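Long-range contact in fructosyl amine:oxygen oxidoreductase (Neosartorya fumigata, PDB 4WCT), which probably catalyses the FAD-dependent oxidative removal of sugar-derived groups from fructosyl amines (Amadori products): residues 19-32 / 228-240. Residues are numbered along the deposited sequence; the frame is centred on the assembly and turned at random.
Sequences PSILSTESSIIVIG and VHKAHRTILSAGA. With FAD (flavin-adenine dinucleotide), chain C.
Strands 28-31 and 233-236 pair in parallel at the centre of the Rossmann-type FAD-binding sheet, with Ile28 opposite Arg233 and Ile31 opposite Leu236. Backbone bonds alternate along the pair: Ser27 O accepts from Arg233 N, Arg233 O from Ile29 N, Ile29 O from Ile235 N, and Ile235 O receives Ile31 N at 2.8 Å, almost perfectly straight (179°). At the cofactor end Ile31 O accepts twice, from Ser237 N and, from above the carbonyl plane, Ser237 OG.

From the start of strand 233-236, Arg233 reaches the loop that precedes strand 28-31, at Ser20. A bend at its second torsion (chi2 -69°) turns the guanidinium so that NH1 and NH2 both meet Ser20 O, which lies in the guanidinium plane; NH1 also bonds Ser20 OG. Leu22 CD1, offset toward the rim, and Pro19 CB lie over opposite faces of the guanidinium. Nearby, Ser27 OG accepts from His232 N at 2.9 Å.

Apolar contacts flank the sheet. Ile28 CG2 meets Ile235 CD1 on the face covered by helix 35-46, while on the opposite face Ile29 CD1 packs against Ala231 CB, just ahead of strand 233-236, at a tight 3.5 Å. Gly32 and Ala238 border the cofactor, and Ile31 CG2 touches the adenine at FAD C2A, 3.5 Å away.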
loop_
_atom_site.group_PDB
_atom_site.type_symbol
_atom_site.label_atom_id
_atom_site.label_comp_id
_atom_site.label_asym_id
_atom_site.label_seq_id
_atom_site.Cartn_x
_atom_site.Cartn_y
_atom_site.Cartn_z
ATOM N N PRO A 19 16.745 22.427 15.375
ATOM C CA PRO A 19 17.428 21.135 15.254
ATOM C C PRO A 19 18.912 21.274 14.883
ATOM O O PRO A 19 19.328 22.314 14.366
ATOM C CB PRO A 19 16.648 20.433 14.135
ATOM C CG PRO A 19 16.133 21.548 13.282
ATOM C CD PRO A 19 15.880 22.709 14.208
ATOM N N SER A 20 19.701 20.250 15.197
ATOM C CA SER A 20 21.074 20.146 14.712
ATOM C C SER A 20 21.126 20.406 13.201
ATOM O O SER A 20 20.161 20.117 12.489
ATOM C CB SER A 20 21.631 18.749 15.021
ATOM O OG SER A 20 21.093 17.766 14.148
ATOM N N ILE A 21 22.256 20.914 12.704
ATOM C CA ILE A 21 22.402 21.135 11.266
ATOM C C ILE A 21 22.530 19.798 10.529
ATOM O O ILE A 21 23.413 18.984 10.833
ATOM C CB ILE A 21 23.631 22.014 10.922
ATOM C CG1 ILE A 21 23.646 23.293 11.769
ATOM C CG2 ILE A 21 23.614 22.403 9.451
ATOM C CD1 ILE A 21 22.559 24.289 11.411
ATOM N N LEU A 22 21.700 19.602 9.506
ATOM C CA LEU A 22 21.686 18.324 8.800
ATOM C C LEU A 22 22.883 18.220 7.847
ATOM O O LEU A 22 23.143 19.122 7.056
ATOM C CB LEU A 22 20.388 18.154 8.001
ATOM C CG LEU A 22 20.256 16.805 7.289
ATOM C CD1 LEU A 22 20.001 15.703 8.300
ATOM C CD2 LEU A 22 19.142 16.854 6.243
ATOM N N SER A 23 23.532 17.071 7.887
ATOM C CA SER A 23 24.580 16.709 6.956
ATOM C C SER A 23 24.558 15.206 6.792
ATOM O O SER A 23 23.905 14.496 7.563
ATOM C CB SER A 23 25.959 17.155 7.496
ATOM O OG SER A 23 26.479 16.248 8.457
ATOM N N THR A 24 25.369 14.700 5.877
ATOM C CA THR A 24 25.460 13.272 5.679
ATOM C C THR A 24 26.122 12.544 6.843
ATOM O O THR A 24 26.062 11.315 6.939
ATOM C CB THR A 24 26.248 12.975 4.405
ATOM O OG1 THR A 24 27.394 13.831 4.370
ATOM C CG2 THR A 24 25.392 13.252 3.200
ATOM N N GLU A 25 26.742 13.292 7.749
ATOM C CA GLU A 25 27.276 12.695 8.956
ATOM C C GLU A 25 26.254 12.615 10.100
ATOM O O GLU A 25 26.530 11.968 11.113
ATOM C CB GLU A 25 28.496 13.487 9.440
ATOM C CG GLU A 25 29.687 13.327 8.520
ATOM C CD GLU A 25 29.465 13.998 7.180
ATOM O OE1 GLU A 25 29.181 15.218 7.162
ATOM O OE2 GLU A 25 29.501 13.290 6.146
ATOM N N SER A 26 25.093 13.234 9.919
ATOM C CA SER A 26 24.032 13.239 10.938
ATOM C C SER A 26 23.516 11.810 11.146
ATOM O O SER A 26 23.170 11.127 10.172
ATOM C CB SER A 26 22.847 14.120 10.518
ATOM O OG SER A 26 23.165 15.493 10.292
ATOM N N SER A 27 23.350 11.399 12.403
ATOM C CA SER A 27 22.736 10.112 12.711
ATOM C C SER A 27 21.227 10.177 12.452
ATOM O O SER A 27 20.584 11.207 12.697
ATOM C CB SER A 27 23.010 9.698 14.161
ATOM O OG SER A 27 22.483 10.658 15.057
ATOM N N ILE A 28 20.753 9.158 11.734
ATOM C CA ILE A 28 19.354 9.015 11.384
ATOM C C ILE A 28 18.796 7.694 11.883
ATOM O O ILE A 28 19.444 6.653 11.740
ATOM C CB ILE A 28 19.179 9.110 9.850
ATOM C CG1 ILE A 28 19.710 10.467 9.373
ATOM C CG2 ILE A 28 17.693 9.050 9.494
ATOM C CD1 ILE A 28 19.882 10.543 7.896
ATOM N N ILE A 29 17.575 7.745 12.424
ATOM C CA ILE A 29 16.807 6.534 12.765
ATOM C C ILE A 29 15.551 6.499 11.904
ATOM O O ILE A 29 14.921 7.531 11.684
ATOM C CB ILE A 29 16.373 6.503 14.253
ATOM C CG1 ILE A 29 17.530 6.042 15.138
ATOM C CG2 ILE A 29 15.188 5.581 14.467
ATOM C CD1 ILE A 29 17.366 6.511 16.561
ATOM N N VAL A 30 15.333 5.357 11.261
ATOM C CA VAL A 30 14.103 5.114 10.498
ATOM C C VAL A 30 13.313 4.087 11.246
ATOM O O VAL A 30 13.829 3.006 11.569
ATOM C CB VAL A 30 14.417 4.544 9.104
ATOM C CG1 VAL A 30 13.113 4.125 8.398
ATOM C CG2 VAL A 30 15.279 5.515 8.281
ATOM N N ILE A 31 12.093 4.453 11.630
ATOM C CA ILE A 31 11.205 3.555 12.320
ATOM C C ILE A 31 10.279 2.908 11.286
ATOM O O ILE A 31 9.381 3.555 10.723
ATOM C CB ILE A 31 10.365 4.299 13.384
ATOM C CG1 ILE A 31 11.254 5.097 14.368
ATOM C CG2 ILE A 31 9.423 3.360 14.095
ATOM C CD1 ILE A 31 10.489 6.076 15.232
ATOM N N GLY A 32 10.474 1.612 11.113
ATOM C CA GLY A 32 9.728 0.793 10.160
ATOM C C GLY A 32 10.546 0.439 8.915
ATOM O O GLY A 32 10.900 1.312 8.099
ATOM N N VAL A 228 16.957 3.137 24.629
ATOM C CA VAL A 228 16.741 4.399 23.937
ATOM C C VAL A 228 17.772 4.559 22.828
ATOM O O VAL A 228 18.955 4.405 23.055
ATOM C CB VAL A 228 16.805 5.598 24.922
ATOM C CG1 VAL A 228 16.724 6.908 24.153
ATOM C CG2 VAL A 228 15.692 5.488 25.956
ATOM N N HIS A 229 17.289 4.684 21.593
ATOM C CA HIS A 229 18.111 4.879 20.407
ATOM C C HIS A 229 18.071 6.344 20.021
ATOM O O HIS A 229 17.015 6.887 19.719
ATOM C CB HIS A 229 17.559 4.011 19.262
ATOM C CG HIS A 229 17.355 2.585 19.642
ATOM N ND1 HIS A 229 18.281 1.599 19.382
ATOM C CD2 HIS A 229 16.348 1.981 20.320
ATOM C CE1 HIS A 229 17.816 0.442 19.811
ATOM N NE2 HIS A 229 16.696 0.667 20.478
ATOM N N LYS A 230 19.214 7.016 20.103
ATOM C CA LYS A 230 19.270 8.440 19.842
ATOM C C LYS A 230 19.754 8.702 18.429
ATOM O O LYS A 230 20.643 8.000 17.919
ATOM C CB LYS A 230 20.201 9.140 20.844
ATOM C CG LYS A 230 19.758 9.005 22.294
ATOM C CD LYS A 230 18.937 10.191 22.745
ATOM C CE LYS A 230 18.868 10.278 24.265
ATOM N NZ LYS A 230 19.589 11.476 24.781
ATOM N N ALA A 231 19.183 9.742 17.822
ATOM C CA ALA A 231 19.604 10.226 16.535
ATOM C C ALA A 231 19.339 11.715 16.380
ATOM O O ALA A 231 18.405 12.278 16.984
ATOM C CB ALA A 231 18.879 9.447 15.435
ATOM N N HIS A 232 20.088 12.318 15.476
ATOM C CA HIS A 232 19.895 13.693 15.061
ATOM C C HIS A 232 18.616 13.914 14.268
ATOM O O HIS A 232 17.997 14.977 14.368
ATOM C CB HIS A 232 21.088 14.180 14.243
ATOM C CG HIS A 232 22.311 14.438 15.071
ATOM N ND1 HIS A 232 23.483 13.732 14.908
ATOM C CD2 HIS A 232 22.500 15.231 16.151
ATOM C CE1 HIS A 232 24.353 14.105 15.830
ATOM N NE2 HIS A 232 23.785 15.022 16.588
ATOM N N ARG A 233 18.194 12.895 13.518
ATOM C CA ARG A 233 16.858 12.939 12.879
ATOM C C ARG A 233 16.174 11.590 12.986
ATOM O O ARG A 233 16.838 10.568 13.034
ATOM C CB ARG A 233 16.938 13.270 11.407
ATOM C CG ARG A 233 17.524 14.634 11.054
ATOM C CD ARG A 233 16.578 15.739 11.495
ATOM N NE ARG A 233 16.958 17.040 10.955
ATOM C CZ ARG A 233 17.907 17.812 11.483
ATOM N NH1 ARG A 233 18.484 17.459 12.621
ATOM N NH2 ARG A 233 18.166 19.000 10.955
ATOM N N THR A 234 14.851 11.632 13.181
ATOM C CA THR A 234 14.051 10.414 13.320
ATOM C C THR A 234 12.977 10.440 12.251
ATOM O O THR A 234 12.282 11.466 12.063
ATOM C CB THR A 234 13.422 10.316 14.717
ATOM O OG1 THR A 234 14.472 10.264 15.693
ATOM C CG2 THR A 234 12.529 9.128 14.840
ATOM N N ILE A 235 12.916 9.360 11.471
ATOM C CA ILE A 235 11.899 9.236 10.410
ATOM C C ILE A 235 10.892 8.175 10.815
ATOM O O ILE A 235 11.263 7.032 11.072
ATOM C CB ILE A 235 12.548 8.857 9.073
ATOM C CG1 ILE A 235 13.577 9.931 8.669
ATOM C CG2 ILE A 235 11.487 8.690 7.975
ATOM C CD1 ILE A 235 14.339 9.576 7.403
ATOM N N LEU A 236 9.625 8.560 10.913
ATOM C CA LEU A 236 8.578 7.623 11.269
ATOM C C LEU A 236 7.891 7.118 10.005
ATOM O O LEU A 236 7.149 7.876 9.355
ATOM C CB LEU A 236 7.581 8.280 12.214
ATOM C CG LEU A 236 6.367 7.462 12.655
ATOM C CD1 LEU A 236 6.702 6.102 13.225
ATOM C CD2 LEU A 236 5.515 8.232 13.662
ATOM N N SER A 237 8.186 5.872 9.655
ATOM C CA SER A 237 7.644 5.208 8.443
ATOM C C SER A 237 7.205 3.823 8.787
ATOM O O SER A 237 7.595 2.850 8.135
ATOM C CB SER A 237 8.684 5.201 7.301
ATOM O OG SER A 237 9.909 4.596 7.694
ATOM N N ALA A 238 6.287 3.734 9.756
ATOM C CA ALA A 238 5.877 2.451 10.275
ATOM C C ALA A 238 4.484 2.044 9.793
ATOM O O ALA A 238 3.881 1.182 10.385
ATOM C CB ALA A 238 5.972 2.419 11.802
ATOM N N GLY A 239 4.058 2.557 8.635
ATOM C CA GLY A 239 2.775 2.168 8.054
ATOM C C GLY A 239 1.668 2.395 9.045
ATOM O O GLY A 239 1.679 3.373 9.785
ATOM N N ALA A 240 0.721 1.465 9.115
ATOM C CA ALA A 240 -0.465 1.661 9.977
ATOM C C ALA A 240 -0.088 1.714 11.466
ATOM O O ALA A 240 -0.726 2.416 12.256
ATOM C CB ALA A 240 -1.470 0.520 9.741
HETATM P PA FAD C . 4.301 -1.162 5.432
HETATM O O1A FAD C . 4.794 -1.689 4.115
HETATM O O2A FAD C . 3.127 -1.792 6.114
HETATM O O5B FAD C . 5.539 -1.181 6.399
HETATM C C5B FAD C . 5.391 -0.737 7.756
HETATM C C4B FAD C . 6.524 -1.351 8.572
HETATM O O4B FAD C . 6.536 -0.743 9.904
HETATM C C3B FAD C . 6.410 -2.859 8.769
HETATM O O3B FAD C . 7.587 -3.556 8.328
HETATM C C2B FAD C . 6.205 -3.013 10.279
HETATM O O2B FAD C . 6.685 -4.231 10.843
HETATM C C1B FAD C . 6.883 -1.752 10.820
HETATM N N9A FAD C . 6.377 -1.385 12.160
HETATM C C8A FAD C . 5.120 -1.495 12.627
HETATM N N7A FAD C . 5.060 -1.117 13.925
HETATM C C5A FAD C . 6.306 -0.677 14.243
HETATM C C6A FAD C . 6.946 -0.205 15.464
HETATM N N6A FAD C . 6.236 -0.049 16.595
HETATM N N1A FAD C . 8.273 0.035 15.406
HETATM C C2A FAD C . 9.006 -0.090 14.292
HETATM N N3A FAD C . 8.484 -0.559 13.147
HETATM C C4A FAD C . 7.164 -0.862 13.093
HETATM N N1 FAD C . -0.592 -0.179 -3.022
HETATM C C2 FAD C . -0.315 -0.074 -4.369
HETATM O O2 FAD C . 0.461 0.813 -4.720
HETATM N N3 FAD C . -0.772 -0.968 -5.249
HETATM C C4 FAD C . -1.646 -1.935 -4.897
HETATM O O4 FAD C . -2.116 -2.790 -5.697
HETATM C C4X FAD C . -2.004 -2.087 -3.497
HETATM N N5 FAD C . -2.863 -3.063 -3.097
HETATM C C5X FAD C . -2.974 -3.322 -1.758
HETATM C C6 FAD C . -3.650 -4.449 -1.301
HETATM C C7 FAD C . -3.842 -4.638 0.054
HETATM C C7M FAD C . -4.504 -5.886 0.518
HETATM C C8 FAD C . -3.268 -3.678 1.005
HETATM C C8M FAD C . -3.399 -3.848 2.474
HETATM C C9 FAD C . -2.510 -2.619 0.570
HETATM C C9A FAD C . -2.385 -2.372 -0.781
HETATM N N10 FAD C . -1.696 -1.242 -1.230
HETATM C C10 FAD C . -1.412 -1.138 -2.593
HETATM C "C1'" FAD C . -1.141 -0.207 -0.369
HETATM C "C2'" FAD C . 0.326 -0.430 -0.040
HETATM O "O2'" FAD C . 0.462 -1.787 0.358
HETATM C "C3'" FAD C . 0.719 0.518 1.102
HETATM O "O3'" FAD C . 0.258 1.847 0.816
HETATM C "C4'" FAD C . 2.232 0.522 1.341
HETATM O "O4'" FAD C . 2.722 -0.817 1.323
HETATM C "C5'" FAD C . 2.486 1.132 2.713
HETATM O "O5'" FAD C . 3.895 1.188 2.932
HETATM P P FAD C . 4.452 1.571 4.390
HETATM O O1P FAD C . 5.961 1.502 4.331
HETATM O O2P FAD C . 3.750 2.841 4.807
HETATM O O3P FAD C . 3.909 0.375 5.311
HETATM O O HOH W 1 18.398 17.696 15.818
#